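Local coordinates for protein CurH (Lyngbya majuscula, PDB 3KG7) that probably dehydrates a beta-hydroxyacyl intermediate, serving as the double hotdog dehydratase domain of one module in the biosynthesis of the polyketide curacin, at residues 134-139 with 266-271; 168-173 with 205-210; 182-187 with 243-248; 236-241 with 273-278. All coordinates share one frame; numbering follows the deposited sequence.

Contact 1: 134-139 with 266-271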
loop_
_atom_site.group_PDB
_atom_site.type_symbol
_atom_site.label_atom_id
_atom_site.label_comp_id
_atom_site.label_asym_id
_atom_site.label_seq_id
_atom_site.Cartn_x
_atom_site.Cartn_y
_atom_site.Cartn_z
ATOM N N LEU C 134 15.425 17.918 32.603
ATOM C CA LEU C 134 16.803 17.686 33.034
ATOM C C LEU C 134 17.815 18.529 32.252
ATOM O O LEU C 134 17.909 18.428 31.026
ATOM C CB LEU C 134 17.126 16.188 32.890
ATOM C CG LEU C 134 18.532 15.600 33.031
ATOM C CD1 LEU C 134 18.961 15.466 34.490
ATOM C CD2 LEU C 134 18.554 14.238 32.345
ATOM N N SER C 135 18.549 19.370 32.975
ATOM C CA SER C 135 19.694 20.102 32.434
ATOM C C SER C 135 20.983 19.390 32.876
ATOM O O SER C 135 20.914 18.394 33.603
ATOM C CB SER C 135 19.665 21.557 32.924
ATOM O OG SER C 135 20.811 22.281 32.506
ATOM N N VAL C 136 22.140 19.884 32.423
ATOM C CA VAL C 136 23.465 19.362 32.816
ATOM C C VAL C 136 24.579 20.355 32.432
ATOM O O VAL C 136 24.588 20.873 31.312
ATOM C CB VAL C 136 23.747 17.927 32.216
ATOM C CG1 VAL C 136 25.193 17.769 31.769
ATOM C CG2 VAL C 136 23.391 16.827 33.210
ATOM N N ASP C 137 25.498 20.629 33.361
ATOM C CA ASP C 137 26.716 21.379 33.028
ATOM C C ASP C 137 27.751 20.422 32.441
ATOM O O ASP C 137 28.343 19.608 33.161
ATOM C CB ASP C 137 27.294 22.114 34.244
ATOM C CG ASP C 137 28.351 23.152 33.857
ATOM O OD1 ASP C 137 29.503 23.038 34.322
ATOM O OD2 ASP C 137 28.034 24.083 33.083
ATOM N N ILE C 138 27.963 20.534 31.131
ATOM C CA ILE C 138 28.773 19.562 30.403
ATOM C C ILE C 138 30.292 19.622 30.673
ATOM O O ILE C 138 30.917 18.564 30.832
ATOM C CB ILE C 138 28.397 19.498 28.872
ATOM C CG1 ILE C 138 28.623 18.087 28.310
ATOM C CG2 ILE C 138 29.093 20.589 28.045
ATOM C CD1 ILE C 138 27.610 17.066 28.811
ATOM N N PRO C 139 30.887 20.837 30.758
ATOM C CA PRO C 139 32.326 20.886 31.051
ATOM C C PRO C 139 32.677 20.355 32.444
ATOM O O PRO C 139 33.801 19.900 32.655
ATOM C CB PRO C 139 32.664 22.380 30.947
ATOM C CG PRO C 139 31.526 22.994 30.199
ATOM C CD PRO C 139 30.333 22.196 30.604
ATOM N N GLN C 266 19.785 9.142 28.556
ATOM C CA GLN C 266 19.325 10.512 28.338
ATOM C C GLN C 266 20.095 11.136 27.180
ATOM O O GLN C 266 21.325 11.098 27.145
ATOM C CB GLN C 266 19.500 11.370 29.595
ATOM C CG GLN C 266 19.200 10.661 30.918
ATOM C CD GLN C 266 17.724 10.329 31.133
ATOM O OE1 GLN C 266 17.392 9.476 31.959
ATOM N NE2 GLN C 266 16.839 11.000 30.398
ATOM N N LEU C 267 19.365 11.700 26.225
ATOM C CA LEU C 267 19.988 12.422 25.121
ATOM C C LEU C 267 20.102 13.899 25.479
ATOM O O LEU C 267 19.097 14.556 25.769
ATOM C CB LEU C 267 19.203 12.230 23.820
ATOM C CG LEU C 267 19.389 10.921 23.045
ATOM C CD1 LEU C 267 18.670 9.749 23.709
ATOM C CD2 LEU C 267 18.910 11.101 21.603
ATOM N N LEU C 268 21.336 14.403 25.481
ATOM C CA LEU C 268 21.631 15.790 25.848
ATOM C C LEU C 268 22.264 16.526 24.677
ATOM O O LEU C 268 23.158 15.989 24.023
ATOM C CB LEU C 268 22.594 15.836 27.034
ATOM C CG LEU C 268 22.266 15.112 28.344
ATOM C CD1 LEU C 268 23.549 14.750 29.048
ATOM C CD2 LEU C 268 21.387 15.957 29.249
ATOM N N ASP C 269 21.811 17.755 24.420
ATOM C CA ASP C 269 22.361 18.566 23.320
ATOM C C ASP C 269 23.744 19.175 23.640
ATOM O O ASP C 269 24.376 18.813 24.643
ATOM C CB ASP C 269 21.351 19.630 22.825
ATOM C CG ASP C 269 20.981 20.673 23.895
ATOM O OD1 ASP C 269 19.853 21.209 23.820
ATOM O OD2 ASP C 269 21.798 20.981 24.788
ATOM N N GLU C 270 24.200 20.087 22.778
ATOM C CA GLU C 270 25.508 20.751 22.904
ATOM C C GLU C 270 25.703 21.464 24.248
ATOM O O GLU C 270 26.809 21.460 24.805
ATOM C CB GLU C 270 25.705 21.755 21.754
ATOM C CG GLU C 270 27.164 22.194 21.508
ATOM C CD GLU C 270 27.934 21.268 20.560
ATOM O OE1 GLU C 270 27.314 20.724 19.615
ATOM O OE2 GLU C 270 29.163 21.096 20.751
ATOM N N THR C 271 24.631 22.079 24.748
ATOM C CA THR C 271 24.661 22.827 26.014
ATOM C C THR C 271 24.570 21.895 27.222
ATOM O O THR C 271 25.023 22.236 28.313
ATOM C CB THR C 271 23.536 23.904 26.080
ATOM O OG1 THR C 271 23.735 24.874 25.046
ATOM C CG2 THR C 271 23.524 24.628 27.424
#

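Contact 2: 168-173 with 205-210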
loop_
_atom_site.group_PDB
_atom_site.type_symbol
_atom_site.label_atom_id
_atom_site.label_comp_id
_atom_site.label_asym_id
_atom_site.label_seq_id
_atom_site.Cartn_x
_atom_site.Cartn_y
_atom_site.Cartn_z
ATOM N N LEU C 168 29.402 3.509 11.076
ATOM C CA LEU C 168 28.778 3.325 12.386
ATOM C C LEU C 168 29.601 3.973 13.501
ATOM O O LEU C 168 29.155 4.057 14.649
ATOM C CB LEU C 168 28.586 1.831 12.686
ATOM C CG LEU C 168 27.281 1.081 12.363
ATOM C CD1 LEU C 168 26.143 1.479 13.289
ATOM C CD2 LEU C 168 26.863 1.224 10.918
ATOM N N GLN C 169 30.799 4.436 13.157
ATOM C CA GLN C 169 31.708 5.028 14.139
ATOM C C GLN C 169 31.318 6.460 14.489
ATOM O O GLN C 169 31.958 7.423 14.054
ATOM C CB GLN C 169 33.149 4.932 13.648
ATOM C CG GLN C 169 33.734 3.546 13.861
ATOM C CD GLN C 169 34.951 3.276 13.009
ATOM O OE1 GLN C 169 35.070 3.779 11.892
ATOM N NE2 GLN C 169 35.861 2.465 13.529
ATOM N N ALA C 170 30.259 6.578 15.285
ATOM C CA ALA C 170 29.678 7.871 15.651
ATOM C C ALA C 170 30.143 8.357 17.017
ATOM O O ALA C 170 29.864 9.492 17.398
ATOM C CB ALA C 170 28.149 7.797 15.609
ATOM N N VAL C 171 30.843 7.498 17.751
ATOM C CA VAL C 171 31.291 7.834 19.094
ATOM C C VAL C 171 32.620 8.586 19.054
ATOM O O VAL C 171 33.688 7.989 18.878
ATOM C CB VAL C 171 31.406 6.585 19.990
ATOM C CG1 VAL C 171 31.700 6.989 21.421
ATOM C CG2 VAL C 171 30.133 5.754 19.916
ATOM N N ARG C 172 32.540 9.903 19.220
ATOM C CA ARG C 172 33.722 10.758 19.219
ATOM C C ARG C 172 34.559 10.592 20.492
ATOM O O ARG C 172 35.787 10.481 20.423
ATOM C CB ARG C 172 33.330 12.225 19.011
ATOM C CG ARG C 172 34.442 13.069 18.401
ATOM C CD ARG C 172 33.994 14.494 18.068
ATOM N NE ARG C 172 34.838 15.082 17.024
ATOM C CZ ARG C 172 36.007 15.686 17.235
ATOM N NH1 ARG C 172 36.499 15.807 18.461
ATOM N NH2 ARG C 172 36.689 16.175 16.208
ATOM N N GLN C 173 33.894 10.572 21.647
ATOM C CA GLN C 173 34.580 10.444 22.935
ATOM C C GLN C 173 33.704 9.731 23.963
ATOM O O GLN C 173 32.479 9.863 23.944
ATOM C CB GLN C 173 34.999 11.825 23.452
ATOM C CG GLN C 173 36.117 11.811 24.492
ATOM C CD GLN C 173 37.481 11.506 23.900
ATOM O OE1 GLN C 173 37.772 11.872 22.760
ATOM N NE2 GLN C 173 38.328 10.837 24.676
ATOM N N ILE C 205 20.938 6.786 16.789
ATOM C CA ILE C 205 20.195 6.259 17.934
ATOM C C ILE C 205 20.870 4.990 18.450
ATOM O O ILE C 205 20.881 4.741 19.657
ATOM C CB ILE C 205 18.642 6.125 17.706
ATOM C CG1 ILE C 205 17.933 5.819 19.037
ATOM C CG2 ILE C 205 18.299 5.112 16.611
ATOM C CD1 ILE C 205 16.409 5.860 18.975
ATOM N N ASP C 206 21.489 4.224 17.556
ATOM C CA ASP C 206 22.220 3.050 18.014
ATOM C C ASP C 206 23.408 3.414 18.870
ATOM O O ASP C 206 23.679 2.745 19.858
ATOM C CB ASP C 206 22.694 2.147 16.889
ATOM C CG ASP C 206 23.191 0.830 17.423
ATOM O OD1 ASP C 206 22.365 0.116 18.035
ATOM O OD2 ASP C 206 24.402 0.534 17.290
ATOM N N ALA C 207 24.113 4.470 18.478
ATOM C CA ALA C 207 25.274 4.952 19.212
ATOM C C ALA C 207 24.956 5.284 20.665
ATOM O O ALA C 207 25.802 5.137 21.544
ATOM C CB ALA C 207 25.854 6.151 18.524
ATOM N N CYS C 208 23.733 5.726 20.918
ATOM C CA CYS C 208 23.311 6.091 22.272
ATOM C C CYS C 208 23.344 4.921 23.250
ATOM O O CYS C 208 23.398 5.118 24.472
ATOM C CB CYS C 208 21.901 6.677 22.228
ATOM S SG CYS C 208 21.832 8.195 21.280
ATOM N N THR C 209 23.316 3.709 22.700
ATOM C CA THR C 209 23.084 2.515 23.481
ATOM C C THR C 209 24.386 1.785 23.766
ATOM O O THR C 209 24.385 0.718 24.392
ATOM C CB THR C 209 22.129 1.570 22.743
ATOM O OG1 THR C 209 22.813 0.980 21.636
ATOM C CG2 THR C 209 20.905 2.323 22.236
ATOM N N ARG C 210 25.496 2.379 23.327
ATOM C CA ARG C 210 26.792 1.699 23.314
ATOM C C ARG C 210 27.577 1.698 24.632
ATOM O O ARG C 210 28.619 1.050 24.718
ATOM C CB ARG C 210 27.668 2.251 22.185
ATOM C CG ARG C 210 27.228 1.828 20.805
ATOM C CD ARG C 210 28.045 2.508 19.727
ATOM N NE ARG C 210 27.400 2.390 18.418
ATOM C CZ ARG C 210 27.856 2.934 17.289
ATOM N NH1 ARG C 210 28.975 3.647 17.280
ATOM N NH2 ARG C 210 27.184 2.773 16.159
#

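Contact 3: 182-187 with 243-248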
loop_
_atom_site.group_PDB
_atom_site.type_symbol
_atom_site.label_atom_id
_atom_site.label_comp_id
_atom_site.label_asym_id
_atom_site.label_seq_id
_atom_site.Cartn_x
_atom_site.Cartn_y
_atom_site.Cartn_z
ATOM N N LEU C 182 29.047 8.586 29.993
ATOM C CA LEU C 182 28.730 9.614 28.994
ATOM C C LEU C 182 29.415 9.381 27.646
ATOM O O LEU C 182 30.625 9.144 27.591
ATOM C CB LEU C 182 29.082 11.008 29.527
ATOM C CG LEU C 182 28.685 12.235 28.691
ATOM C CD1 LEU C 182 27.190 12.525 28.783
ATOM C CD2 LEU C 182 29.491 13.452 29.125
ATOM N N LEU C 183 28.635 9.464 26.569
ATOM C CA LEU C 183 29.150 9.350 25.200
ATOM C C LEU C 183 28.964 10.653 24.422
ATOM O O LEU C 183 27.872 11.227 24.409
ATOM C CB LEU C 183 28.441 8.219 24.441
ATOM C CG LEU C 183 28.695 6.753 24.809
ATOM C CD1 LEU C 183 27.663 5.837 24.166
ATOM C CD2 LEU C 183 30.093 6.324 24.414
ATOM N N GLU C 184 30.032 11.117 23.776
ATOM C CA GLU C 184 29.937 12.240 22.844
ATOM C C GLU C 184 29.738 11.687 21.436
ATOM O O GLU C 184 30.587 10.947 20.927
ATOM C CB GLU C 184 31.189 13.122 22.917
ATOM C CG GLU C 184 31.151 14.358 22.017
ATOM C CD GLU C 184 32.372 15.253 22.182
ATOM O OE1 GLU C 184 32.627 15.721 23.315
ATOM O OE2 GLU C 184 33.072 15.496 21.174
ATOM N N ILE C 185 28.618 12.049 20.816
ATOM C CA ILE C 185 28.203 11.448 19.552
ATOM C C ILE C 185 28.091 12.486 18.437
ATOM O O ILE C 185 27.517 13.557 18.638
ATOM C CB ILE C 185 26.881 10.675 19.727
ATOM C CG1 ILE C 185 27.105 9.468 20.641
ATOM C CG2 ILE C 185 26.327 10.222 18.390
ATOM C CD1 ILE C 185 25.851 8.978 21.330
ATOM N N GLU C 186 28.653 12.152 17.273
ATOM C CA GLU C 186 28.620 12.999 16.080
ATOM C C GLU C 186 28.280 12.155 14.845
ATOM O O GLU C 186 28.319 10.925 14.903
ATOM C CB GLU C 186 29.970 13.709 15.883
ATOM C CG GLU C 186 31.124 12.778 15.466
ATOM C CD GLU C 186 32.363 13.517 14.959
ATOM O OE1 GLU C 186 32.229 14.649 14.440
ATOM O OE2 GLU C 186 33.476 12.952 15.070
ATOM N N VAL C 187 27.950 12.825 13.740
ATOM C CA VAL C 187 27.643 12.170 12.468
ATOM C C VAL C 187 28.938 11.637 11.845
ATOM O O VAL C 187 29.820 12.432 11.499
ATOM C CB VAL C 187 26.986 13.165 11.467
ATOM C CG1 VAL C 187 26.777 12.522 10.086
ATOM C CG2 VAL C 187 25.670 13.738 12.025
ATOM N N ARG C 243 26.219 17.421 16.891
ATOM C CA ARG C 243 26.942 16.846 18.020
ATOM C C ARG C 243 26.072 16.878 19.284
ATOM O O ARG C 243 25.487 17.910 19.620
ATOM C CB ARG C 243 28.255 17.613 18.225
ATOM C CG ARG C 243 28.968 17.361 19.545
ATOM C CD ARG C 243 30.175 18.271 19.701
ATOM N NE ARG C 243 31.263 17.881 18.804
ATOM C CZ ARG C 243 32.496 18.378 18.853
ATOM N NH1 ARG C 243 32.818 19.294 19.757
ATOM N NH2 ARG C 243 33.414 17.950 17.996
ATOM N N PHE C 244 25.991 15.738 19.969
ATOM C CA PHE C 244 25.203 15.607 21.198
ATOM C C PHE C 244 25.775 14.517 22.102
ATOM O O PHE C 244 26.783 13.890 21.766
ATOM C CB PHE C 244 23.735 15.317 20.881
ATOM C CG PHE C 244 23.510 14.010 20.167
ATOM C CD1 PHE C 244 23.114 12.879 20.872
ATOM C CD2 PHE C 244 23.682 13.911 18.783
ATOM C CE1 PHE C 244 22.898 11.662 20.213
ATOM C CE2 PHE C 244 23.468 12.700 18.119
ATOM C CZ PHE C 244 23.073 11.575 18.838
ATOM N N TYR C 245 25.119 14.288 23.237
ATOM C CA TYR C 245 25.617 13.362 24.249
ATOM C C TYR C 245 24.592 12.294 24.644
ATOM O O TYR C 245 23.378 12.518 24.573
ATOM C CB TYR C 245 26.077 14.141 25.491
ATOM C CG TYR C 245 27.187 15.139 25.219
ATOM C CD1 TYR C 245 28.529 14.765 25.320
ATOM C CD2 TYR C 245 26.896 16.461 24.861
ATOM C CE1 TYR C 245 29.549 15.671 25.068
ATOM C CE2 TYR C 245 27.913 17.378 24.606
ATOM C CZ TYR C 245 29.236 16.972 24.710
ATOM O OH TYR C 245 30.247 17.868 24.463
ATOM N N ALA C 246 25.094 11.132 25.051
ATOM C CA ALA C 246 24.258 10.082 25.623
ATOM C C ALA C 246 24.705 9.860 27.058
ATOM O O ALA C 246 25.875 9.558 27.308
ATOM C CB ALA C 246 24.371 8.802 24.816
ATOM N N TYR C 247 23.769 10.006 27.992
ATOM C CA TYR C 247 24.069 10.043 29.420
ATOM C C TYR C 247 23.318 8.930 30.156
ATOM O O TYR C 247 22.094 8.849 30.086
ATOM C CB TYR C 247 23.681 11.432 29.956
ATOM C CG TYR C 247 24.080 11.750 31.377
ATOM C CD1 TYR C 247 25.374 11.502 31.842
ATOM C CD2 TYR C 247 23.168 12.341 32.256
ATOM C CE1 TYR C 247 25.742 11.808 33.154
ATOM C CE2 TYR C 247 23.530 12.657 33.576
ATOM C CZ TYR C 247 24.815 12.384 34.009
ATOM O OH TYR C 247 25.180 12.681 35.297
ATOM N N VAL C 248 24.057 8.061 30.838
ATOM C CA VAL C 248 23.451 6.989 31.634
ATOM C C VAL C 248 23.713 7.262 33.114
ATOM O O VAL C 248 24.865 7.392 33.530
ATOM C CB VAL C 248 23.974 5.586 31.213
ATOM C CG1 VAL C 248 23.297 4.478 32.019
ATOM C CG2 VAL C 248 23.758 5.362 29.725
#

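Contact 4: 236-241 with 273-278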
loop_
_atom_site.group_PDB
_atom_site.type_symbol
_atom_site.label_atom_id
_atom_site.label_comp_id
_atom_site.label_asym_id
_atom_site.label_seq_id
_atom_site.Cartn_x
_atom_site.Cartn_y
_atom_site.Cartn_z
ATOM N N LEU C 236 11.578 11.759 21.801
ATOM C CA LEU C 236 12.478 12.715 21.183
ATOM C C LEU C 236 11.720 14.013 20.910
ATOM O O LEU C 236 10.659 13.993 20.278
ATOM C CB LEU C 236 13.079 12.131 19.902
ATOM C CG LEU C 236 14.103 13.010 19.181
ATOM C CD1 LEU C 236 15.334 13.262 20.059
ATOM C CD2 LEU C 236 14.485 12.401 17.846
ATOM N N SER C 237 12.260 15.130 21.399
ATOM C CA SER C 237 11.579 16.426 21.301
ATOM C C SER C 237 11.864 17.136 19.986
ATOM O O SER C 237 10.986 17.804 19.444
ATOM C CB SER C 237 11.965 17.354 22.450
ATOM O OG SER C 237 11.828 16.703 23.694
ATOM N N HIS C 238 13.093 17.012 19.485
ATOM C CA HIS C 238 13.469 17.628 18.208
ATOM C C HIS C 238 14.615 16.863 17.542
ATOM O O HIS C 238 15.183 15.961 18.153
ATOM C CB HIS C 238 13.791 19.127 18.369
ATOM C CG HIS C 238 14.804 19.429 19.428
ATOM N ND1 HIS C 238 16.151 19.206 19.253
ATOM C CD2 HIS C 238 14.666 19.955 20.669
ATOM C CE1 HIS C 238 16.800 19.571 20.344
ATOM N NE2 HIS C 238 15.922 20.030 21.218
ATOM N N PRO C 239 14.948 17.207 16.281
ATOM C CA PRO C 239 16.007 16.491 15.590
ATOM C C PRO C 239 17.331 16.597 16.333
ATOM O O PRO C 239 17.584 17.607 17.000
ATOM C CB PRO C 239 16.109 17.226 14.253
ATOM C CG PRO C 239 14.797 17.858 14.071
ATOM C CD PRO C 239 14.372 18.264 15.433
ATOM N N THR C 240 18.164 15.565 16.220
ATOM C CA THR C 240 19.497 15.590 16.827
ATOM C C THR C 240 20.364 16.671 16.185
ATOM O O THR C 240 20.342 16.843 14.966
ATOM C CB THR C 240 20.231 14.235 16.712
ATOM O OG1 THR C 240 20.466 13.936 15.337
ATOM C CG2 THR C 240 19.408 13.129 17.312
ATOM N N PRO C 241 21.127 17.410 17.008
ATOM C CA PRO C 241 22.116 18.336 16.478
ATOM C C PRO C 241 23.307 17.557 15.917
ATOM O O PRO C 241 23.380 16.333 16.095
ATOM C CB PRO C 241 22.549 19.132 17.712
ATOM C CG PRO C 241 21.581 18.774 18.790
ATOM C CD PRO C 241 21.114 17.416 18.478
ATOM N N GLN C 273 21.451 20.271 27.655
ATOM C CA GLN C 273 20.002 20.179 27.831
ATOM C C GLN C 273 19.440 18.896 27.251
ATOM O O GLN C 273 19.781 18.521 26.130
ATOM C CB GLN C 273 19.308 21.372 27.188
ATOM C CG GLN C 273 19.313 22.603 28.077
ATOM C CD GLN C 273 18.716 23.816 27.406
ATOM O OE1 GLN C 273 18.188 23.731 26.290
ATOM N NE2 GLN C 273 18.799 24.961 28.082
ATOM N N ALA C 274 18.580 18.227 28.017
ATOM C CA ALA C 274 17.943 16.993 27.560
ATOM C C ALA C 274 16.929 17.289 26.453
ATOM O O ALA C 274 16.231 18.298 26.500
ATOM C CB ALA C 274 17.281 16.263 28.724
ATOM N N PHE C 275 16.873 16.421 25.449
ATOM C CA PHE C 275 15.928 16.588 24.343
ATOM C C PHE C 275 15.346 15.253 23.866
ATOM O O PHE C 275 14.511 15.215 22.962
ATOM C CB PHE C 275 16.570 17.373 23.190
ATOM C CG PHE C 275 17.653 16.624 22.471
ATOM C CD1 PHE C 275 18.900 16.421 23.070
ATOM C CD2 PHE C 275 17.431 16.121 21.193
ATOM C CE1 PHE C 275 19.904 15.724 22.414
ATOM C CE2 PHE C 275 18.430 15.419 20.525
ATOM C CZ PHE C 275 19.673 15.222 21.137
ATOM N N GLY C 276 15.786 14.164 24.484
ATOM C CA GLY C 276 15.237 12.847 24.209
ATOM C C GLY C 276 15.706 11.838 25.232
ATOM O O GLY C 276 16.687 12.077 25.942
ATOM N N ARG C 277 14.999 10.716 25.331
ATOM C CA ARG C 277 15.418 9.647 26.237
ATOM C C ARG C 277 14.953 8.277 25.779
ATOM O O ARG C 277 13.970 8.155 25.045
ATOM C CB ARG C 277 14.964 9.916 27.679
ATOM C CG ARG C 277 13.459 9.862 27.903
ATOM C CD ARG C 277 13.117 10.140 29.358
ATOM N NE ARG C 277 13.904 9.299 30.264
ATOM C CZ ARG C 277 14.081 9.543 31.562
ATOM N NH1 ARG C 277 13.531 10.612 32.129
ATOM N NH2 ARG C 277 14.815 8.714 32.296
ATOM N N ILE C 278 15.691 7.257 26.210
ATOM C CA ILE C 278 15.360 5.864 25.953
ATOM C C ILE C 278 15.239 5.177 27.308
ATOM O O ILE C 278 16.217 5.102 28.060
ATOM C CB ILE C 278 16.459 5.163 25.102
ATOM C CG1 ILE C 278 16.720 5.945 23.809
ATOM C CG2 ILE C 278 16.079 3.705 24.789
ATOM C CD1 ILE C 278 18.088 5.756 23.244
#

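Contact 1: 134-139 with 266-271
With CG of Leu134 anti to the backbone N (chi1 170°), while Gln266 has its CG beside its own N and a chain bent at chi2 (-69°), two side chains of unlike character cross at about a right angle. They join two elements of the double hotdog fold: the connection that runs from strand 117-124 into helix 138-144, and the end of strand 260-268 with the turn that follows. The touching branch of Leu134 is CD2, 3.9 Å from CG of Gln266, so the leucine meets the aliphatic part of the glutamine. Further along, CB of Val136 lies 4.3 Å from CD2 of Leu268, a second and looser apolar contact. No hydrogen bond spans the two segments, which illustrates how a linker can lie against a strand end without a direct hydrogen bond; the polar attachment comes from a neighbour, since Leu134 is hydrogen-bonded through its backbone to Ala274. The turn carries its own polar network, in which OD2 of Asp269 takes a weak bond from N of Thr271 at 3.0 Å and a further bond from N of Gln273. Asp137 occupies the N-cap position of helix 138-144. Right after it, Ile138 sends CG2 into the position between its backbone N and carbonyl carbon, and this methyl ends 4.1 Å from the carbonyl O of Glu270.

Contact 2: 168-173 with 205-210
A type I turn from Ala207 to Arg210, at the C-terminal end of the helix that begins at 202 in the second hotdog half, launches an arginine toward the inverse gamma turn centred on Gln169. Arg210 is extended from CG to NE, and its guanidinium grips one backbone atom end-on: NH1 lies 2.7 Å and NH2 2.8 Å from O of Leu168. Both nitrogens keep that oxygen close to the guanidinium plane, and the NH2 bond uses a carbonyl lone pair; both bonds are bent (145° for NH1, 138° for NH2), as expected when two N-H groups share an acceptor. Leu168 crosses the arginine at about a right angle, its CD1 3.3 Å from NH2. Val171 runs past in the opposite direction, with CG2 3.6 Å from NH1. Asp206 offers a long salt bridge, OD2 to NE 3.7 Å, which would help hold the charge. An alanine in place of Arg210 would probably leave the Leu168 carbonyl without its paired donors and loosen the turn at 168-170. CB of Ala170 meets CB of Ala207 at 4.1 Å. Both alanines also touch Ile185 of strand 181-186, Tyr164 makes a cation-pi contact with Arg210, and helix 52-62 borders Asp206.

Contact 3: 182-187 with 243-248
Strands 182-186 and 243-248 run antiparallel, 158° between their directions, joined by two reciprocal pairs of nearly straight bonds: N of Leu183 to O of Ala246 and N of Ala246 to O of Leu183, both 2.9 Å, then Ile185 with Phe244 likewise. On the face of Ile185, CB of this residue sits over the Phe244 ring in a CH-pi contact, 4.2 Å from the centroid, and CD1 reaches CB of Ala246 at 3.8 Å. The other face is mixed. Glu184 is extended beyond CG and runs side by side with Tyr245, its CG 3.7 Å from CE1 of the ring, its carboxylate almost perpendicular to the ring plane. One oxygen of that carboxylate, OE2, stands over the centre of the Arg243 guanidinium, 3.7 Å from CZ, a long salt bridge with no N-H aimed at the oxygen. Leu182 fits between two tyrosines, CD1 3.8 Å from CB of Tyr245 and 3.7 Å from CD1 of Tyr247. A glycine at Tyr245 would probably strip Leu182 and Glu184 of this shared aromatic neighbour and lose the contact with Ile138. The strands are neighbours in the antiparallel sheet of the second hotdog half, Ile185 packed on Ala207 and Tyr245 on helix 138-144.

Contact 4: 236-241 with 273-278
Hydrogen bonding here converges on a single carbonyl, O of Phe275. It accepts N of Ser237 at 2.7 Å, nearly along the C=O axis, and also OG of Ser237 at 3.2 Å, which approaches from above the carbonyl plane. A further bond braces the loop: ND1 of His238 donates to O of Pro239, 3.1 Å away, which restrains the rotation of the imidazole and is consistent with the ring's near-parallel setting against Phe275. The His238 and Phe275 planes are 14° from parallel but slid apart, so the rings barely overlap, and NE2 of His238 comes to 3.4 Å from CB of Phe275 instead. Apolar contacts complete the surround of the phenylalanine. CD1 of Leu236 lies alongside it, 3.7 Å from CD2; Pro241 meets it tip to tip, CD to CZ 3.7 Å; CG2 of Thr240 is near CE2. CG of Phe275 stands between its backbone N and carbonyl carbon (chi1 69°), which directs the ring toward loop 236-241. Phe275 and Gly276 face Leu267 in a classic beta bulge, and Gly276 pairs on its other side with Leu236 at the end of strand 225-236. Strand 274-286 therefore lies between strands 225-236 and 260-268, the loop leading on to strand 243-255.

In the fold
From the N terminus, the linker 134-139 opens contact 1, and 168-173 then opens contact 2. Before 205-210 closes contact 2, segment 182-187 has begun contact 3, so these two cross, with strand 171-176 paired to strand 181-186. Segment 236-241 starts contact 4, 243-248 closes contact 3, 266-271 closes contact 1 and 273-278 closes contact 4. Contacts 2 and 3 thus fall wholly within the span of contact 1, whereas contact 4 crosses contacts 1 and 3 and follows contact 2 in series. The neighbouring strands 243-255, 260-268 and 274-286 tie contacts 3, 1 and 4 together, and Cys208 of contact 2 touches Leu267 and Ile278.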